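Local coordinates for uncharacterized protein Q64V53_BACFR (Bacteroides fragilis, PDB 2RA8), which is of unknown function but joins an N-terminal WGR domain to a leucine-rich repeat domain, a combination that suggests a role in binding other macromolecules, at residues L226-E231 with N240-L245; A80-L85 with W146-F151; K14-D19 with A58-K63. All coordinates share one frame; numbering follows the deposited sequence.

Contact 1. Residues L226-E231 with N240-L245; sequences LYVGVE and NVFRPL
Phe242 has the most surface buried in this contact, and it meets Val228 and Leu226 with the far end of its ring. Both methyls of Val228 reach the CE2–CZ side of the ring. Val228 CG2 comes closest, at 3.8 Å from Phe242 CE2, while CG1 of the same valine stands 4.1 Å from that carbon. The approach is oblique. With CG1 anti to the backbone N (chi1 -179°), Val228 spreads its two branches so that both methyls can touch the aromatic ring, which is what valine offers here. Leu226 reaches the CE1 side of the rim, its CD1 lying 4.3 Å from Phe242 CE1, from the same side of the ring plane as Val228. The same methyl meets Leu245 tip to tip, CD1 to CD1, at 3.8 Å.

Within 240-245 the ring is also held by its own neighbours. Val241 CG1 covers the opposite face, 3.7 Å from the ring plane and over its centre, and Leu245 CD1 lies at the ring edge in plane. Leu245 is set in place by a short 3-10 turn, in which its N bonds to Phe242 O at 2.8 Å. All four residues that touch across the contact are buried and apolar, as a core without polar partners requires. Ile259 of strand 256-260 and Val210 and Leu214 of helix 207-215 close around them. Buried leucine, valine and phenylalanine side chains, filling the space between a parallel strand and the segments that return behind it, are characteristic of the leucine-rich repeat fold.

Contact 2. Residues A80-L85 with W146-F151; sequences AKKYAL and WGDIDF
Lys82 NZ donates to Asp148 OD2 at 2.9 Å, a charged hydrogen bond that makes a salt bridge and carries nearly the whole contact. The ammonium group does not come in along the carboxylate plane but reaches OD2 from above it, 67° out. The two side chains cross at about a right angle, and the last methylenes also lie near the carboxylate: Lys82 CE is 3.3 Å from Asp148 OD2 and CD 3.6 Å from the same oxygen. Every torsion of Lys82 is near 180°, from chi1 (177°) onward, and this full extension lets it span the 8.5 Å between the CA atoms of Lys82 and Asp148. Lysine suits the place because its long flexible chain carries the charge across from an exposed strand position.

Asp148 is held at the centre of an inverse gamma turn, closed by Ile149 N bonding to Gly147 O at 2.6 Å. Its CB points toward segment 80-85, and CG anti to the backbone N puts OD2 beside the ammonium. Glycine fits at 147 because, at the backbone angles found there, a CB would press on the carbonyl O of Trp146. Asp150 adds a second negative charge nearby: its OD1 is 4.6 Å from Lys82 NZ, beyond a salt bridge but probably helping to steady the ammonium charge.

Strand 80-83 is the first of the parallel sheet, and the loop holding Asp148 follows strand 143-146, the third. The salt bridge therefore passes over the intervening strand 111-114, whose Thr113 touches both Lys82 and Asp148. From the other side of strand 80-83, Tyr83 packs against Leu96 and Ile100 of helix 96-102.

Contact 3. Residues K14-D19 with A58-K63; sequences KFWSID and AEKTKK
Lys60 lies across one face of Trp16, and the helical segment 58-63 is best followed as the frame that places this lysine. At its start the carbonyl of Ala58 takes two donors from the same face of its plane: Lys62 N, the regular helical bond, and Thr61 OG1 at 2.9 Å. Alanine, small and a good helix former, suits this exposed position.

Lys60 follows, and it alone carries the helix side of the contact. Its chain bends at chi2 (-67°), so that its methylenes lie across the face of the indole instead of running straight out from the helix. CG sits over the six-membered ring of Trp16, 3.4 Å from its centroid and only 8° off the normal, a CH-pi contact. Farther along, Lys60 CE comes to 3.4 Å from Trp16 NE1, above the same face. The ammonium completes the run as a cation-pi interaction, NZ being 4.4 Å from the centroid of the five-membered ring and 22° off its normal. A lysine fits well here: its methylenes cover the apolar indole while its charge ends near the electron-rich pyrrole part. Trp16 presents that face with its CG anti to the backbone N.

Thr61, next along, uses its hydroxyl for the Ala58 carbonyl. Beyond Lys62 the helix gives way at Lys63, whose N makes weak bonds to both Glu59 O and Lys60 O.

Helix 46-62 thus packs on strand 13-21 within the antiparallel sheet of the WGR domain. Leu56 of that helix, Val27 and Tyr29 of strand 24-31, and Tyr65 further enclose Trp16. Two residues on, Ile18 continues the same interface against Ala53, Leu56 and Ile57.

How the contacts relate
The contacts follow one another along the chain without overlap: contact 3 closes first, then contact 2, then contact 1. Contact 3 belongs to the WGR domain, where a helix covers an antiparallel sheet. Contacts 1 and 2 both reach the long parallel sheet of the leucine-rich repeat part, contact 2 at its first strands and contact 1 farther along, at strand 223-227. The centres of contacts 1 and 2 are about 25 Å apart, those of 2 and 3 about 26 Å, and those of 1 and 3 about 37 Å, on opposite sides of the chain's centre. None touches another: contact 3 lies within the WGR domain, contacts 1 and 2 at separate places along the repeat sheet.

Contact 1. Residues L226-E231 with N240-L245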
loop_
_atom_site.group_PDB
_atom_site.type_symbol
_atom_site.label_atom_id
_atom_site.label_comp_id
_atom_site.label_asym_id
_atom_site.label_seq_id
_atom_site.Cartn_x
_atom_site.Cartn_y
_atom_site.Cartn_z
ATOM N N LEU A 226 -4.297 12.919 -16.408
ATOM C CA LEU A 226 -4.206 11.822 -17.358
ATOM C C LEU A 226 -2.903 11.092 -17.217
ATOM O O LEU A 226 -1.835 11.709 -17.243
ATOM C CB LEU A 226 -4.298 12.347 -18.799
ATOM C CG LEU A 226 -5.549 13.125 -19.233
ATOM C CD1 LEU A 226 -5.340 13.669 -20.643
ATOM C CD2 LEU A 226 -6.782 12.223 -19.173
ATOM N N TYR A 227 -2.976 9.776 -17.049
ATOM C CA TYR A 227 -1.770 8.949 -16.961
ATOM C C TYR A 227 -1.381 8.587 -18.390
ATOM O O TYR A 227 -2.193 8.032 -19.138
ATOM C CB TYR A 227 -2.046 7.660 -16.158
ATOM C CG TYR A 227 -2.027 7.844 -14.657
ATOM C CD1 TYR A 227 -2.854 8.783 -14.035
ATOM C CD2 TYR A 227 -1.170 7.085 -13.859
ATOM C CE1 TYR A 227 -2.822 8.968 -12.654
ATOM C CE2 TYR A 227 -1.130 7.255 -12.481
ATOM C CZ TYR A 227 -1.953 8.198 -11.890
ATOM O OH TYR A 227 -1.885 8.395 -10.537
ATOM N N VAL A 228 -0.149 8.908 -18.780
ATOM C CA VAL A 228 0.326 8.619 -20.130
ATOM C C VAL A 228 0.622 7.154 -20.340
ATOM O O VAL A 228 0.197 6.556 -21.331
ATOM C CB VAL A 228 1.608 9.415 -20.456
ATOM C CG1 VAL A 228 2.059 9.114 -21.889
ATOM C CG2 VAL A 228 1.352 10.904 -20.284
ATOM N N GLY A 229 1.365 6.564 -19.412
ATOM C CA GLY A 229 1.701 5.159 -19.540
ATOM C C GLY A 229 2.726 4.948 -20.642
ATOM O O GLY A 229 3.303 5.910 -21.144
ATOM N N VAL A 230 2.943 3.700 -21.045
ATOM C CA VAL A 230 3.942 3.415 -22.073
ATOM C C VAL A 230 3.407 2.813 -23.355
ATOM O O VAL A 230 2.265 2.353 -23.417
ATOM C CB VAL A 230 5.041 2.494 -21.504
ATOM C CG1 VAL A 230 5.876 3.257 -20.486
ATOM C CG2 VAL A 230 4.406 1.277 -20.848
ATOM N N GLU A 231 4.245 2.812 -24.389
ATOM C CA GLU A 231 3.864 2.272 -25.689
ATOM C C GLU A 231 3.499 0.811 -25.668
ATOM O O GLU A 231 2.636 0.375 -26.425
ATOM C CB GLU A 231 4.985 2.495 -26.709
ATOM C CG GLU A 231 5.155 3.955 -27.121
ATOM C CD GLU A 231 6.126 4.135 -28.278
ATOM O OE1 GLU A 231 5.947 3.460 -29.314
ATOM O OE2 GLU A 231 7.060 4.956 -28.157
ATOM N N ASN A 240 2.860 15.012 -28.519
ATOM C CA ASN A 240 2.280 16.272 -28.980
ATOM C C ASN A 240 0.776 16.291 -28.939
ATOM O O ASN A 240 0.150 17.349 -29.067
ATOM C CB ASN A 240 2.764 16.602 -30.402
ATOM C CG ASN A 240 4.221 17.049 -30.432
ATOM O OD1 ASN A 240 4.634 17.907 -29.654
ATOM N ND2 ASN A 240 4.999 16.474 -31.339
ATOM N N VAL A 241 0.190 15.118 -28.740
ATOM C CA VAL A 241 -1.256 14.976 -28.684
ATOM C C VAL A 241 -1.840 15.716 -27.501
ATOM O O VAL A 241 -2.948 16.256 -27.571
ATOM C CB VAL A 241 -1.638 13.477 -28.601
ATOM C CG1 VAL A 241 -1.101 12.879 -27.316
ATOM C CG2 VAL A 241 -3.139 13.310 -28.693
ATOM N N PHE A 242 -1.086 15.764 -26.408
ATOM C CA PHE A 242 -1.540 16.426 -25.193
ATOM C C PHE A 242 -1.485 17.944 -25.260
ATOM O O PHE A 242 -2.263 18.637 -24.599
ATOM C CB PHE A 242 -0.702 15.944 -24.004
ATOM C CG PHE A 242 -0.776 14.461 -23.769
ATOM C CD1 PHE A 242 -1.969 13.861 -23.379
ATOM C CD2 PHE A 242 0.348 13.666 -23.926
ATOM C CE1 PHE A 242 -2.032 12.487 -23.150
ATOM C CE2 PHE A 242 0.291 12.303 -23.698
ATOM C CZ PHE A 242 -0.903 11.713 -23.310
ATOM N N ARG A 243 -0.589 18.467 -26.089
ATOM C CA ARG A 243 -0.405 19.903 -26.193
ATOM C C ARG A 243 -1.656 20.754 -26.306
ATOM O O ARG A 243 -1.788 21.747 -25.597
ATOM C CB ARG A 243 0.572 20.225 -27.345
ATOM C CG ARG A 243 2.019 19.778 -27.074
ATOM C CD ARG A 243 2.995 20.248 -28.168
ATOM N NE ARG A 243 4.167 20.917 -27.595
ATOM C CZ ARG A 243 5.285 20.303 -27.221
ATOM N NH1 ARG A 243 5.407 18.990 -27.360
ATOM N NH2 ARG A 243 6.283 21.000 -26.696
ATOM N N PRO A 244 -2.599 20.395 -27.189
ATOM C CA PRO A 244 -3.810 21.222 -27.296
ATOM C C PRO A 244 -4.624 21.352 -26.018
ATOM O O PRO A 244 -5.452 22.261 -25.896
ATOM C CB PRO A 244 -4.594 20.545 -28.415
ATOM C CG PRO A 244 -3.506 20.001 -29.297
ATOM C CD PRO A 244 -2.541 19.411 -28.284
ATOM N N LEU A 245 -4.393 20.449 -25.061
ATOM C CA LEU A 245 -5.098 20.473 -23.773
ATOM C C LEU A 245 -4.687 21.658 -22.935
ATOM O O LEU A 245 -5.450 22.138 -22.098
ATOM C CB LEU A 245 -4.805 19.198 -22.971
ATOM C CG LEU A 245 -5.344 17.879 -23.513
ATOM C CD1 LEU A 245 -4.625 16.715 -22.842
ATOM C CD2 LEU A 245 -6.838 17.801 -23.257
#

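Contact 2. Residues A80-L85 with W146-F151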
loop_
_atom_site.group_PDB
_atom_site.type_symbol
_atom_site.label_atom_id
_atom_site.label_comp_id
_atom_site.label_asym_id
_atom_site.label_seq_id
_atom_site.Cartn_x
_atom_site.Cartn_y
_atom_site.Cartn_z
ATOM N N ALA A 80 -20.885 6.913 -0.102
ATOM C CA ALA A 80 -20.007 6.398 -1.142
ATOM C C ALA A 80 -19.908 4.918 -0.958
ATOM O O ALA A 80 -19.890 4.427 0.173
ATOM C CB ALA A 80 -18.608 7.031 -1.043
ATOM N N LYS A 81 -19.851 4.180 -2.055
ATOM C CA LYS A 81 -19.741 2.749 -1.924
ATOM C C LYS A 81 -19.103 2.122 -3.125
ATOM O O LYS A 81 -19.149 2.665 -4.229
ATOM C CB LYS A 81 -21.129 2.140 -1.676
ATOM C CG LYS A 81 -21.092 0.747 -1.055
ATOM C CD LYS A 81 -22.491 0.266 -0.703
ATOM C CE LYS A 81 -22.455 -1.087 -0.010
ATOM N NZ LYS A 81 -23.823 -1.592 0.321
ATOM N N LYS A 82 -18.483 0.972 -2.899
ATOM C CA LYS A 82 -17.824 0.218 -3.952
ATOM C C LYS A 82 -18.551 -1.090 -4.160
ATOM O O LYS A 82 -18.832 -1.808 -3.202
ATOM C CB LYS A 82 -16.372 -0.072 -3.561
ATOM C CG LYS A 82 -15.613 -0.922 -4.564
ATOM C CD LYS A 82 -14.168 -1.088 -4.133
ATOM C CE LYS A 82 -13.375 -1.944 -5.115
ATOM N NZ LYS A 82 -11.943 -1.927 -4.736
ATOM N N TYR A 83 -18.868 -1.399 -5.410
ATOM C CA TYR A 83 -19.543 -2.644 -5.731
ATOM C C TYR A 83 -18.598 -3.485 -6.526
ATOM O O TYR A 83 -18.123 -3.077 -7.589
ATOM C CB TYR A 83 -20.809 -2.396 -6.542
ATOM C CG TYR A 83 -21.857 -1.622 -5.792
ATOM C CD1 TYR A 83 -21.874 -0.229 -5.822
ATOM C CD2 TYR A 83 -22.832 -2.279 -5.051
ATOM C CE1 TYR A 83 -22.842 0.490 -5.133
ATOM C CE2 TYR A 83 -23.808 -1.568 -4.357
ATOM C CZ TYR A 83 -23.803 -0.189 -4.408
ATOM O OH TYR A 83 -24.765 0.519 -3.745
ATOM N N ALA A 84 -18.313 -4.672 -6.008
ATOM C CA ALA A 84 -17.394 -5.578 -6.664
ATOM C C ALA A 84 -17.808 -7.009 -6.507
ATOM O O ALA A 84 -18.382 -7.384 -5.491
ATOM C CB ALA A 84 -15.994 -5.377 -6.104
ATOM N N LEU A 85 -17.525 -7.812 -7.526
ATOM C CA LEU A 85 -17.846 -9.233 -7.498
ATOM C C LEU A 85 -16.627 -10.006 -7.094
ATOM O O LEU A 85 -15.550 -9.809 -7.653
ATOM C CB LEU A 85 -18.281 -9.742 -8.882
ATOM C CG LEU A 85 -19.758 -9.743 -9.300
ATOM C CD1 LEU A 85 -19.873 -10.311 -10.710
ATOM C CD2 LEU A 85 -20.586 -10.576 -8.335
ATOM N N TRP A 146 -14.865 4.408 -12.056
ATOM C CA TRP A 146 -15.053 3.235 -12.903
ATOM C C TRP A 146 -13.779 2.443 -13.132
ATOM O O TRP A 146 -12.825 2.957 -13.719
ATOM C CB TRP A 146 -15.628 3.695 -14.260
ATOM C CG TRP A 146 -16.054 2.578 -15.165
ATOM C CD1 TRP A 146 -15.242 1.777 -15.922
ATOM C CD2 TRP A 146 -17.391 2.119 -15.379
ATOM N NE1 TRP A 146 -15.996 0.847 -16.596
ATOM C CE2 TRP A 146 -17.315 1.033 -16.285
ATOM C CE3 TRP A 146 -18.642 2.518 -14.899
ATOM C CZ2 TRP A 146 -18.454 0.342 -16.717
ATOM C CZ3 TRP A 146 -19.778 1.832 -15.330
ATOM C CH2 TRP A 146 -19.673 0.755 -16.234
ATOM N N GLY A 147 -13.754 1.193 -12.675
ATOM C CA GLY A 147 -12.579 0.359 -12.876
ATOM C C GLY A 147 -11.596 0.257 -11.716
ATOM O O GLY A 147 -10.392 0.143 -11.929
ATOM N N ASP A 148 -12.098 0.289 -10.485
ATOM C CA ASP A 148 -11.223 0.206 -9.327
ATOM C C ASP A 148 -10.796 -1.233 -9.148
ATOM O O ASP A 148 -11.261 -1.937 -8.247
ATOM C CB ASP A 148 -11.940 0.731 -8.090
ATOM C CG ASP A 148 -11.036 0.799 -6.869
ATOM O OD1 ASP A 148 -9.807 0.910 -7.036
ATOM O OD2 ASP A 148 -11.563 0.765 -5.740
ATOM N N ILE A 149 -9.902 -1.649 -10.042
ATOM C CA ILE A 149 -9.345 -3.000 -10.102
ATOM C C ILE A 149 -7.889 -2.968 -9.692
ATOM O O ILE A 149 -7.065 -2.358 -10.375
ATOM C CB ILE A 149 -9.380 -3.549 -11.548
ATOM C CG1 ILE A 149 -10.724 -3.233 -12.208
ATOM C CG2 ILE A 149 -9.043 -5.039 -11.544
ATOM C CD1 ILE A 149 -11.916 -3.729 -11.463
ATOM N N ASP A 150 -7.558 -3.645 -8.600
ATOM C CA ASP A 150 -6.185 -3.683 -8.103
ATOM C C ASP A 150 -5.269 -4.601 -8.874
ATOM O O ASP A 150 -5.715 -5.511 -9.573
ATOM C CB ASP A 150 -6.171 -4.087 -6.625
ATOM C CG ASP A 150 -6.508 -2.930 -5.700
ATOM O OD1 ASP A 150 -7.543 -2.264 -5.917
ATOM O OD2 ASP A 150 -5.733 -2.686 -4.751
ATOM N N PHE A 151 -3.969 -4.356 -8.727
ATOM C CA PHE A 151 -2.920 -5.130 -9.393
ATOM C C PHE A 151 -3.109 -6.624 -9.242
ATOM O O PHE A 151 -3.011 -7.359 -10.221
ATOM C CB PHE A 151 -1.548 -4.736 -8.824
ATOM C CG PHE A 151 -0.383 -5.238 -9.625
ATOM C CD1 PHE A 151 -0.031 -4.631 -10.826
ATOM C CD2 PHE A 151 0.383 -6.304 -9.167
ATOM C CE1 PHE A 151 1.065 -5.079 -11.550
ATOM C CE2 PHE A 151 1.480 -6.753 -9.891
ATOM C CZ PHE A 151 1.818 -6.139 -11.079
#

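Contact 3. Residues K14-D19 with A58-K63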
loop_
_atom_site.group_PDB
_atom_site.type_symbol
_atom_site.label_atom_id
_atom_site.label_comp_id
_atom_site.label_asym_id
_atom_site.label_seq_id
_atom_site.Cartn_x
_atom_site.Cartn_y
_atom_site.Cartn_z
ATOM N N LYS A 14 -15.794 8.766 6.939
ATOM C CA LYS A 14 -15.588 8.707 8.373
ATOM C C LYS A 14 -15.488 10.009 9.119
ATOM O O LYS A 14 -15.409 11.086 8.520
ATOM C CB LYS A 14 -14.348 7.844 8.670
ATOM C CG LYS A 14 -13.214 7.994 7.685
ATOM C CD LYS A 14 -12.109 6.970 7.970
ATOM C CE LYS A 14 -11.048 6.958 6.879
ATOM N NZ LYS A 14 -10.395 8.285 6.725
ATOM N N PHE A 15 -15.522 9.898 10.450
ATOM C CA PHE A 15 -15.424 11.041 11.350
ATOM C C PHE A 15 -14.332 10.811 12.357
ATOM O O PHE A 15 -13.934 9.671 12.636
ATOM C CB PHE A 15 -16.740 11.285 12.121
ATOM C CG PHE A 15 -17.023 10.252 13.181
ATOM C CD1 PHE A 15 -17.535 9.005 12.837
ATOM C CD2 PHE A 15 -16.733 10.510 14.516
ATOM C CE1 PHE A 15 -17.747 8.028 13.808
ATOM C CE2 PHE A 15 -16.944 9.534 15.493
ATOM C CZ PHE A 15 -17.451 8.293 15.133
ATOM N N TRP A 16 -13.860 11.913 12.926
ATOM C CA TRP A 16 -12.808 11.898 13.925
ATOM C C TRP A 16 -13.114 13.065 14.828
ATOM O O TRP A 16 -13.292 14.186 14.349
ATOM C CB TRP A 16 -11.441 12.085 13.244
ATOM C CG TRP A 16 -10.255 12.125 14.169
ATOM C CD1 TRP A 16 -9.537 11.057 14.640
ATOM C CD2 TRP A 16 -9.646 13.298 14.721
ATOM N NE1 TRP A 16 -8.512 11.497 15.452
ATOM C CE2 TRP A 16 -8.556 12.862 15.518
ATOM C CE3 TRP A 16 -9.910 14.671 14.614
ATOM C CZ2 TRP A 16 -7.733 13.759 16.209
ATOM C CZ3 TRP A 16 -9.087 15.567 15.304
ATOM C CH2 TRP A 16 -8.007 15.100 16.093
ATOM N N SER A 17 -13.225 12.813 16.128
ATOM C CA SER A 17 -13.500 13.891 17.072
ATOM C C SER A 17 -12.477 13.886 18.172
ATOM O O SER A 17 -11.918 12.836 18.521
ATOM C CB SER A 17 -14.917 13.773 17.664
ATOM O OG SER A 17 -15.032 12.713 18.596
ATOM N N ILE A 18 -12.200 15.067 18.712
ATOM C CA ILE A 18 -11.226 15.192 19.782
ATOM C C ILE A 18 -11.717 16.115 20.859
ATOM O O ILE A 18 -12.393 17.114 20.594
ATOM C CB ILE A 18 -9.849 15.674 19.231
ATOM C CG1 ILE A 18 -8.798 15.622 20.341
ATOM C CG2 ILE A 18 -9.977 17.083 18.648
ATOM C CD1 ILE A 18 -7.362 15.806 19.844
ATOM N N ASP A 19 -11.388 15.771 22.098
ATOM C CA ASP A 19 -11.809 16.556 23.252
ATOM C C ASP A 19 -10.755 16.458 24.307
ATOM O O ASP A 19 -10.190 15.381 24.514
ATOM C CB ASP A 19 -13.137 16.005 23.793
ATOM C CG ASP A 19 -13.805 16.939 24.796
ATOM O OD1 ASP A 19 -13.578 18.165 24.734
ATOM O OD2 ASP A 19 -14.576 16.438 25.640
ATOM N N ALA A 58 -4.294 19.682 13.649
ATOM C CA ALA A 58 -3.580 20.212 12.484
ATOM C C ALA A 58 -3.325 19.127 11.476
ATOM O O ALA A 58 -3.472 19.330 10.265
ATOM C CB ALA A 58 -2.252 20.842 12.918
ATOM N N GLU A 59 -2.934 17.959 11.975
ATOM C CA GLU A 59 -2.642 16.811 11.126
ATOM C C GLU A 59 -3.867 16.328 10.371
ATOM O O GLU A 59 -3.789 15.997 9.184
ATOM C CB GLU A 59 -2.095 15.673 11.985
ATOM C CG GLU A 59 -1.659 14.447 11.213
ATOM C CD GLU A 59 -1.297 13.298 12.138
ATOM O OE1 GLU A 59 -0.651 13.557 13.175
ATOM O OE2 GLU A 59 -1.651 12.141 11.826
ATOM N N LYS A 60 -5.005 16.277 11.055
ATOM C CA LYS A 60 -6.247 15.822 10.436
ATOM C C LYS A 60 -6.717 16.765 9.351
ATOM O O LYS A 60 -7.095 16.330 8.263
ATOM C CB LYS A 60 -7.357 15.664 11.496
ATOM C CG LYS A 60 -7.164 14.470 12.452
ATOM C CD LYS A 60 -7.304 13.138 11.709
ATOM C CE LYS A 60 -6.760 11.965 12.530
ATOM N NZ LYS A 60 -6.646 10.734 11.696
ATOM N N THR A 61 -6.690 18.064 9.629
ATOM C CA THR A 61 -7.139 19.033 8.636
ATOM C C THR A 61 -6.215 19.036 7.447
ATOM O O THR A 61 -6.650 19.262 6.316
ATOM C CB THR A 61 -7.227 20.464 9.224
ATOM O OG1 THR A 61 -5.955 20.843 9.770
ATOM C CG2 THR A 61 -8.301 20.532 10.312
ATOM N N LYS A 62 -4.934 18.767 7.682
ATOM C CA LYS A 62 -3.977 18.744 6.590
ATOM C C LYS A 62 -4.282 17.564 5.710
ATOM O O LYS A 62 -4.000 17.585 4.511
ATOM C CB LYS A 62 -2.530 18.633 7.110
ATOM C CG LYS A 62 -1.479 18.836 6.016
ATOM C CD LYS A 62 -0.042 18.687 6.515
ATOM C CE LYS A 62 0.329 17.229 6.761
ATOM N NZ LYS A 62 1.779 17.063 7.078
ATOM N N LYS A 63 -4.875 16.528 6.295
ATOM C CA LYS A 63 -5.209 15.329 5.533
ATOM C C LYS A 63 -6.540 15.429 4.838
ATOM O O LYS A 63 -6.960 14.492 4.165
ATOM C CB LYS A 63 -5.204 14.091 6.435
ATOM C CG LYS A 63 -3.828 13.713 6.961
ATOM C CD LYS A 63 -3.888 12.455 7.815
ATOM C CE LYS A 63 -2.521 12.115 8.392
ATOM N NZ LYS A 63 -1.501 11.895 7.328
#